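Local structure of CcbJ (Streptomyces caelestis, 4HGZ) at residues C[251-254]-C[255-259]. The protein is probably an S-adenosyl-L-methionine-dependent N-methyltransferase. Numbering follows the deposited sequence.
Sequences HADF and ERRRF. With SO4 (sulfate ion), chain T; SO4 (sulfate ion), chain S.
A type I beta turn from Asp253 to Arg256 opens the loop that follows strand 245-251 and leads to strand 265-272 of the Rossmann-type sheet. Arg256 N closes the turn on Asp253 O at 3.1 Å. Ala252 N donates to Arg257 O at 3.0 Å, closing a wider ring around the turn. The chi1 of Asp253, 71°, sets CG between the backbone N and the carbonyl carbon, bringing the carboxylate to the N-H groups of Glu255 and Arg257. Asp253 OD1 accepts both from opposite faces of the carboxylate plane: Glu255 N at 3.0 Å, well above that plane, and Arg257 N at 3.3 Å, on the syn side but tilted out of it. Asp253 OD2 forms a salt bridge with Arg257 NH1 at 2.9 Å. NH1 holds OD2 in the guanidinium plane, and the flat groups stand 76° apart. Arg257 NH1 also pairs with Glu255 OE2. The other edge of this guanidinium grips a sulfate, probably from the crystallisation liquor, through NE and NH2; Arg257 NH2 lies 2.6 Å from its O3. Arg257 NE of a second subunit hydrogen-bonds to a sulfate at this loop. Arg256 runs alongside His251 and lays CG over one ring face, a CH-pi contact 4.0 Å from the centroid. His251 NE2 is hydrogen-bonded to Glu249 OE1. Phe254 is buried against Phe56 and Ala53 of helix 50-61, and its side chain lies about 6 Å from that of Arg75, which binds S-adenosyl-L-homocysteine. His251 pairs through its backbone with Val267 on strand 265-272. The loop links the edge of the central sheet to that helix.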
loop_
_atom_site.group_PDB
_atom_site.type_symbol
_atom_site.label_atom_id
_atom_site.label_comp_id
_atom_site.label_asym_id
_atom_site.label_seq_id
_atom_site.Cartn_x
_atom_site.Cartn_y
_atom_site.Cartn_z
ATOM N N HIS C 251 -14.499 -16.986 19.174
ATOM C CA HIS C 251 -13.061 -16.923 19.410
ATOM C C HIS C 251 -12.336 -16.725 18.083
ATOM O O HIS C 251 -12.955 -16.726 17.016
ATOM C CB HIS C 251 -12.566 -18.215 20.065
ATOM C CG HIS C 251 -13.476 -18.745 21.121
ATOM N ND1 HIS C 251 -13.321 -18.443 22.455
ATOM C CD2 HIS C 251 -14.547 -19.570 21.043
ATOM C CE1 HIS C 251 -14.260 -19.051 23.157
ATOM N NE2 HIS C 251 -15.017 -19.742 22.323
ATOM N N ALA C 252 -11.024 -16.572 18.154
ATOM C CA ALA C 252 -10.207 -16.411 16.966
ATOM C C ALA C 252 -9.852 -17.767 16.398
ATOM O O ALA C 252 -9.446 -17.881 15.248
ATOM C CB ALA C 252 -8.923 -15.651 17.311
ATOM N N ASP C 253 -9.976 -18.796 17.219
ATOM C CA ASP C 253 -9.443 -20.092 16.849
ATOM C C ASP C 253 -9.871 -21.141 17.872
ATOM O O ASP C 253 -10.505 -20.810 18.873
ATOM C CB ASP C 253 -7.928 -20.008 16.760
ATOM C CG ASP C 253 -7.277 -19.858 18.123
ATOM O OD1 ASP C 253 -7.996 -19.973 19.144
ATOM O OD2 ASP C 253 -6.048 -19.633 18.171
ATOM N N PHE C 254 -9.531 -22.402 17.638
ATOM C CA PHE C 254 -10.092 -23.447 18.495
ATOM C C PHE C 254 -9.501 -23.518 19.896
ATOM O O PHE C 254 -9.950 -24.315 20.712
ATOM C CB PHE C 254 -10.053 -24.821 17.820
ATOM C CG PHE C 254 -11.089 -24.993 16.759
ATOM C CD1 PHE C 254 -12.437 -24.915 17.074
ATOM C CD2 PHE C 254 -10.721 -25.207 15.439
ATOM C CE1 PHE C 254 -13.405 -25.061 16.088
ATOM C CE2 PHE C 254 -11.679 -25.351 14.454
ATOM C CZ PHE C 254 -13.024 -25.285 14.779
ATOM N N GLU C 255 -8.489 -22.706 20.179
ATOM C CA GLU C 255 -7.928 -22.695 21.530
ATOM C C GLU C 255 -8.484 -21.515 22.319
ATOM O O GLU C 255 -8.014 -21.198 23.396
ATOM C CB GLU C 255 -6.402 -22.676 21.509
ATOM C CG GLU C 255 -5.777 -23.722 20.592
ATOM C CD GLU C 255 -4.285 -23.873 20.822
ATOM O OE1 GLU C 255 -3.903 -24.367 21.902
ATOM O OE2 GLU C 255 -3.492 -23.500 19.931
ATOM N N ARG C 256 -9.496 -20.865 21.768
ATOM C CA ARG C 256 -10.243 -19.876 22.532
ATOM C C ARG C 256 -9.512 -18.555 22.735
ATOM O O ARG C 256 -9.819 -17.808 23.666
ATOM C CB ARG C 256 -10.665 -20.463 23.882
ATOM C CG ARG C 256 -11.570 -21.667 23.733
ATOM C CD ARG C 256 -12.251 -22.065 25.029
ATOM N NE ARG C 256 -13.300 -23.050 24.751
ATOM C CZ ARG C 256 -13.069 -24.332 24.451
ATOM N NH1 ARG C 256 -11.816 -24.799 24.389
ATOM N NH2 ARG C 256 -14.091 -25.153 24.209
ATOM N N ARG C 257 -8.565 -18.252 21.857
ATOM C CA ARG C 257 -7.895 -16.966 21.922
ATOM C C ARG C 257 -8.893 -15.874 21.620
ATOM O O ARG C 257 -9.853 -16.098 20.886
ATOM C CB ARG C 257 -6.743 -16.902 20.928
ATOM C CG ARG C 257 -5.667 -17.887 21.223
ATOM C CD ARG C 257 -4.486 -17.673 20.341
ATOM N NE ARG C 257 -3.335 -18.357 20.908
ATOM C CZ ARG C 257 -2.991 -19.599 20.609
ATOM N NH1 ARG C 257 -3.705 -20.290 19.736
ATOM N NH2 ARG C 257 -1.931 -20.138 21.183
ATOM N N ARG C 258 -8.655 -14.693 22.184
ATOM C CA ARG C 258 -9.526 -13.547 21.978
ATOM C C ARG C 258 -9.695 -13.212 20.487
ATOM O O ARG C 258 -8.729 -13.125 19.741
ATOM C CB ARG C 258 -8.979 -12.337 22.735
ATOM C CG ARG C 258 -10.042 -11.365 23.229
ATOM C CD ARG C 258 -9.444 -10.013 23.603
ATOM N NE ARG C 258 -9.309 -9.146 22.434
ATOM C CZ ARG C 258 -8.728 -7.950 22.448
ATOM N NH1 ARG C 258 -8.217 -7.473 23.575
ATOM N NH2 ARG C 258 -8.655 -7.232 21.333
ATOM N N PHE C 259 -10.937 -13.036 20.061
ATOM C CA PHE C 259 -11.238 -12.661 18.688
ATOM C C PHE C 259 -11.231 -11.154 18.572
ATOM O O PHE C 259 -11.899 -10.466 19.345
ATOM C CB PHE C 259 -12.624 -13.177 18.317
ATOM C CG PHE C 259 -13.132 -12.679 16.990
ATOM C CD1 PHE C 259 -12.584 -13.145 15.797
ATOM C CD2 PHE C 259 -14.188 -11.776 16.931
ATOM C CE1 PHE C 259 -13.070 -12.711 14.562
ATOM C CE2 PHE C 259 -14.682 -11.337 15.699
ATOM C CZ PHE C 259 -14.121 -11.806 14.516
HETATM S S SO4 T . -0.739 -17.667 23.476
HETATM O O1 SO4 T . -0.056 -17.446 24.748
HETATM O O2 SO4 T . -0.337 -16.634 22.526
HETATM O O3 SO4 T . -0.395 -19.000 22.970
HETATM O O4 SO4 T . -2.182 -17.572 23.667
HETATM S S SO4 S . -5.852 -14.066 24.632
HETATM O O1 SO4 S . -4.744 -14.099 25.584
HETATM O O2 SO4 S . -6.472 -12.742 24.662
HETATM O O3 SO4 S . -5.347 -14.336 23.281
HETATM O O4 SO4 S . -6.838 -15.065 25.034
#